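Local coordinates for uncharacterized protein (Enterococcus faecalis, PDB 3PM7) that is of unknown function but carries a PC4-like fold and probably, as in transcriptional coactivator p15 relatives, binds DNA as a dimer, at residues F5-A14 against E26-P37. Residues are numbered along the deposited sequence; the frame is centred on the assembly and turned at random.
Sequences FSYEILEEVA and ELNLISWNGRPP. With SO4 (sulfate ion), chain C.
Phe5 and Glu8, from the helical turn, both meet the edge of the Trp32 indole: CE1 of Phe5 lies 4.2 Å from CZ3 of Trp32, and OE2 of Glu8 comes in near the ring plane, the carboxylate turned 88° to it. One face of the indole is taken by CG2 of Ile30, 3.5 Å above the plane, and Met51 also touches the Trp32 side chain. Glu8 is buried. With CG anti to the carbonyl carbon (chi1 -62°) and the chain extended beyond it, the carboxylate reaches the turn, where OE1 accepts the backbone N-H of Asn33 at 3.2 Å from the anti side, well out of plane. The backbone oxygen of Glu8 takes the N-H of Ser31, so side chain and main chain both tie the helix end to the loop. Beside Ser31, CD1 of Leu10 rests 3.7 Å from CG of Pro37. Farther out, two guanidinium nitrogens of Arg35 grip a sulfate, probably from the crystallisation liquor.

From Ile9 onward the chain runs as a strand antiparallel to 26-30. CG1 of Ile9 lies alongside CD1 of Ile30, and Val13 alongside Leu27, a pair that Met72 of the second subunit also touches. Asn28 turns OD1 to within 3.4 Å of Glu12 CB. A water bridges that OD1 to Ala14 O, weakly at the latter. Leu27 O accepts from both Val13 N and Ala14 N, at 2.9 Å each; Leu29 O takes Leu10 N firmly and Glu11 N weakly. These are two classic beta bulges in the first hairpin of the four-stranded antiparallel sheet of a PC4-like fold.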
loop_
_atom_site.group_PDB
_atom_site.type_symbol
_atom_site.label_atom_id
_atom_site.label_comp_id
_atom_site.label_asym_id
_atom_site.label_seq_id
_atom_site.Cartn_x
_atom_site.Cartn_y
_atom_site.Cartn_z
ATOM N N PHE A 5 -3.795 -19.091 3.477
ATOM C CA PHE A 5 -2.952 -17.928 3.264
ATOM C C PHE A 5 -1.574 -18.340 2.720
ATOM O O PHE A 5 -1.041 -17.701 1.814
ATOM C CB PHE A 5 -2.828 -17.115 4.556
ATOM C CG PHE A 5 -4.042 -16.271 4.867
ATOM C CD1 PHE A 5 -4.694 -15.562 3.865
ATOM C CD2 PHE A 5 -4.545 -16.207 6.158
ATOM C CE1 PHE A 5 -5.784 -14.785 4.148
ATOM C CE2 PHE A 5 -5.640 -15.431 6.459
ATOM C CZ PHE A 5 -6.271 -14.708 5.451
ATOM N N SER A 6 -1.012 -19.426 3.239
ATOM C CA SER A 6 0.332 -19.838 2.830
ATOM C C SER A 6 0.382 -20.191 1.348
ATOM O O SER A 6 1.395 -19.996 0.684
ATOM C CB SER A 6 0.823 -21.022 3.666
ATOM O OG SER A 6 0.183 -22.224 3.266
ATOM N N TYR A 7 -0.721 -20.716 0.831
ATOM C CA TYR A 7 -0.821 -21.013 -0.589
ATOM C C TYR A 7 -0.996 -19.733 -1.426
ATOM O O TYR A 7 -0.476 -19.612 -2.545
ATOM C CB TYR A 7 -1.993 -21.967 -0.824
ATOM C CG TYR A 7 -2.145 -22.401 -2.265
ATOM C CD1 TYR A 7 -3.150 -21.863 -3.073
ATOM C CD2 TYR A 7 -1.281 -23.351 -2.824
ATOM C CE1 TYR A 7 -3.294 -22.260 -4.395
ATOM C CE2 TYR A 7 -1.416 -23.751 -4.142
ATOM C CZ TYR A 7 -2.426 -23.204 -4.921
ATOM O OH TYR A 7 -2.559 -23.585 -6.234
ATOM N N GLU A 8 -1.744 -18.777 -0.891
ATOM C CA GLU A 8 -2.060 -17.557 -1.633
ATOM C C GLU A 8 -0.896 -16.559 -1.648
ATOM O O GLU A 8 -0.713 -15.824 -2.621
ATOM C CB GLU A 8 -3.335 -16.923 -1.066
ATOM C CG GLU A 8 -4.553 -17.846 -1.207
ATOM C CD GLU A 8 -5.800 -17.284 -0.552
ATOM O OE1 GLU A 8 -6.864 -17.316 -1.196
ATOM O OE2 GLU A 8 -5.720 -16.809 0.601
ATOM N N ILE A 9 -0.095 -16.544 -0.588
ATOM C CA ILE A 9 1.083 -15.674 -0.551
ATOM C C ILE A 9 2.196 -16.286 -1.383
ATOM O O ILE A 9 2.740 -17.332 -1.037
ATOM C CB ILE A 9 1.535 -15.412 0.902
ATOM C CG1 ILE A 9 0.441 -14.609 1.627
ATOM C CG2 ILE A 9 2.869 -14.647 0.936
ATOM C CD1 ILE A 9 0.675 -14.408 3.096
ATOM N N LEU A 10 2.521 -15.655 -2.504
ATOM C CA LEU A 10 3.485 -16.242 -3.421
ATOM C C LEU A 10 4.890 -15.830 -3.030
ATOM O O LEU A 10 5.823 -16.622 -3.122
ATOM C CB LEU A 10 3.196 -15.835 -4.863
ATOM C CG LEU A 10 1.739 -16.072 -5.304
ATOM C CD1 LEU A 10 1.526 -15.627 -6.740
ATOM C CD2 LEU A 10 1.360 -17.523 -5.138
ATOM N N GLU A 11 5.032 -14.587 -2.592
ATOM C CA GLU A 11 6.329 -14.053 -2.216
ATOM C C GLU A 11 6.141 -13.033 -1.105
ATOM O O GLU A 11 5.296 -12.146 -1.206
ATOM C CB GLU A 11 7.002 -13.395 -3.422
ATOM C CG GLU A 11 8.466 -13.053 -3.215
ATOM C CD GLU A 11 9.066 -12.309 -4.394
ATOM O OE1 GLU A 11 8.300 -11.787 -5.235
ATOM O OE2 GLU A 11 10.309 -12.242 -4.486
ATOM N N GLU A 12 6.914 -13.155 -0.035
ATOM C CA GLU A 12 6.920 -12.093 0.970
ATOM C C GLU A 12 7.995 -11.130 0.557
ATOM O O GLU A 12 9.178 -11.447 0.640
ATOM C CB GLU A 12 7.145 -12.647 2.381
ATOM C CG GLU A 12 6.191 -13.807 2.673
ATOM C CD GLU A 12 6.230 -14.309 4.106
ATOM O OE1 GLU A 12 7.094 -13.859 4.894
ATOM O OE2 GLU A 12 5.377 -15.166 4.436
ATOM N N VAL A 13 7.581 -9.950 0.103
ATOM C CA VAL A 13 8.503 -9.001 -0.490
ATOM C C VAL A 13 9.140 -8.008 0.515
ATOM O O VAL A 13 10.304 -7.645 0.373
ATOM C CB VAL A 13 7.803 -8.197 -1.597
ATOM C CG1 VAL A 13 8.798 -7.257 -2.221
ATOM C CG2 VAL A 13 7.253 -9.138 -2.657
ATOM N N ALA A 14 8.376 -7.550 1.502
ATOM C CA ALA A 14 8.885 -6.579 2.471
ATOM C C ALA A 14 8.062 -6.580 3.749
ATOM O O ALA A 14 6.837 -6.740 3.709
ATOM C CB ALA A 14 8.901 -5.171 1.864
ATOM N N GLU A 26 2.885 -5.425 5.618
ATOM C CA GLU A 26 3.727 -6.189 4.696
ATOM C C GLU A 26 3.437 -5.871 3.248
ATOM O O GLU A 26 2.300 -5.677 2.889
ATOM C CB GLU A 26 3.486 -7.699 4.891
ATOM C CG GLU A 26 4.052 -8.308 6.170
ATOM C CD GLU A 26 3.688 -9.784 6.333
ATOM O OE1 GLU A 26 3.361 -10.465 5.317
ATOM O OE2 GLU A 26 3.728 -10.269 7.489
ATOM N N LEU A 27 4.464 -5.843 2.409
ATOM C CA LEU A 27 4.241 -5.915 0.973
ATOM C C LEU A 27 4.448 -7.365 0.563
ATOM O O LEU A 27 5.559 -7.899 0.699
ATOM C CB LEU A 27 5.246 -5.047 0.218
ATOM C CG LEU A 27 5.051 -5.104 -1.304
ATOM C CD1 LEU A 27 3.755 -4.356 -1.661
ATOM C CD2 LEU A 27 6.233 -4.475 -2.029
ATOM N N ASN A 28 3.393 -8.014 0.077
ATOM C CA ASN A 28 3.486 -9.392 -0.445
ATOM C C ASN A 28 2.965 -9.488 -1.861
ATOM O O ASN A 28 2.142 -8.669 -2.266
ATOM C CB ASN A 28 2.648 -10.354 0.407
ATOM C CG ASN A 28 3.196 -10.500 1.816
ATOM O OD1 ASN A 28 4.395 -10.678 1.998
ATOM N ND2 ASN A 28 2.326 -10.415 2.814
ATOM N N LEU A 29 3.424 -10.498 -2.606
ATOM C CA LEU A 29 2.811 -10.827 -3.894
ATOM C C LEU A 29 1.824 -11.962 -3.661
ATOM O O LEU A 29 2.176 -13.004 -3.118
ATOM C CB LEU A 29 3.857 -11.232 -4.940
ATOM C CG LEU A 29 3.264 -11.622 -6.303
ATOM C CD1 LEU A 29 2.761 -10.365 -6.990
ATOM C CD2 LEU A 29 4.290 -12.327 -7.196
ATOM N N ILE A 30 0.575 -11.754 -4.049
ATOM C CA ILE A 30 -0.485 -12.651 -3.627
ATOM C C ILE A 30 -1.407 -13.012 -4.779
ATOM O O ILE A 30 -1.731 -12.154 -5.620
ATOM C CB ILE A 30 -1.331 -11.997 -2.523
ATOM C CG1 ILE A 30 -0.455 -11.728 -1.303
ATOM C CG2 ILE A 30 -2.492 -12.900 -2.115
ATOM C CD1 ILE A 30 -1.239 -11.479 -0.068
ATOM N N SER A 31 -1.803 -14.281 -4.822
ATOM C CA SER A 31 -2.858 -14.721 -5.709
ATOM C C SER A 31 -4.062 -15.026 -4.817
ATOM O O SER A 31 -4.048 -16.016 -4.096
ATOM C CB SER A 31 -2.437 -15.988 -6.473
ATOM O OG SER A 31 -3.442 -16.406 -7.406
ATOM N N TRP A 32 -5.085 -14.166 -4.822
ATOM C CA TRP A 32 -6.332 -14.496 -4.107
ATOM C C TRP A 32 -7.119 -15.536 -4.894
ATOM O O TRP A 32 -7.527 -15.282 -6.030
ATOM C CB TRP A 32 -7.220 -13.243 -3.886
ATOM C CG TRP A 32 -6.539 -12.123 -3.111
ATOM C CD1 TRP A 32 -6.274 -10.857 -3.560
ATOM C CD2 TRP A 32 -6.060 -12.175 -1.757
ATOM N NE1 TRP A 32 -5.657 -10.130 -2.572
ATOM C CE2 TRP A 32 -5.519 -10.914 -1.459
ATOM C CE3 TRP A 32 -6.042 -13.165 -0.770
ATOM C CZ2 TRP A 32 -4.962 -10.616 -0.214
ATOM C CZ3 TRP A 32 -5.501 -12.865 0.463
ATOM C CH2 TRP A 32 -4.970 -11.600 0.734
ATOM N N ASN A 33 -7.322 -16.713 -4.300
ATOM C CA ASN A 33 -8.175 -17.737 -4.884
ATOM C C ASN A 33 -7.869 -18.030 -6.347
ATOM O O ASN A 33 -8.794 -18.148 -7.144
ATOM C CB ASN A 33 -9.656 -17.344 -4.775
ATOM C CG ASN A 33 -10.093 -17.073 -3.354
ATOM O OD1 ASN A 33 -9.736 -16.048 -2.769
ATOM N ND2 ASN A 33 -10.894 -17.976 -2.797
ATOM N N GLY A 34 -6.592 -18.156 -6.712
ATOM C CA GLY A 34 -6.232 -18.563 -8.066
ATOM C C GLY A 34 -6.317 -17.437 -9.088
ATOM O O GLY A 34 -6.165 -17.655 -10.293
ATOM N N ARG A 35 -6.561 -16.221 -8.617
ATOM C CA ARG A 35 -6.642 -15.072 -9.505
ATOM C C ARG A 35 -5.230 -14.597 -9.899
ATOM O O ARG A 35 -4.238 -14.990 -9.270
ATOM C CB ARG A 35 -7.410 -13.931 -8.805
ATOM C CG ARG A 35 -8.891 -14.245 -8.528
ATOM C CD ARG A 35 -9.639 -14.416 -9.829
ATOM N NE ARG A 35 -9.777 -13.122 -10.489
ATOM C CZ ARG A 35 -9.905 -12.975 -11.803
ATOM N NH1 ARG A 35 -9.885 -14.037 -12.594
ATOM N NH2 ARG A 35 -10.040 -11.770 -12.326
ATOM N N PRO A 36 -5.132 -13.765 -10.951
ATOM C CA PRO A 36 -3.826 -13.212 -11.310
ATOM C C PRO A 36 -3.141 -12.564 -10.106
ATOM O O PRO A 36 -3.796 -11.870 -9.319
ATOM C CB PRO A 36 -4.177 -12.185 -12.380
ATOM C CG PRO A 36 -5.335 -12.873 -13.126
ATOM C CD PRO A 36 -6.139 -13.524 -12.008
ATOM N N PRO A 37 -1.826 -12.818 -9.943
ATOM C CA PRO A 37 -1.098 -12.310 -8.781
ATOM C C PRO A 37 -1.032 -10.805 -8.757
ATOM O O PRO A 37 -0.906 -10.163 -9.799
ATOM C CB PRO A 37 0.323 -12.897 -8.959
ATOM C CG PRO A 37 0.126 -14.119 -9.833
ATOM C CD PRO A 37 -0.988 -13.698 -10.786
HETATM S S SO4 C . -11.680 -11.975 -15.263
HETATM O O1 SO4 C . -11.098 -10.709 -14.822
HETATM O O2 SO4 C . -12.846 -12.283 -14.440
HETATM O O3 SO4 C . -12.089 -11.863 -16.659
HETATM O O4 SO4 C . -10.696 -13.047 -15.135
HETATM O O HOH W 1 6.617 -9.718 3.812
#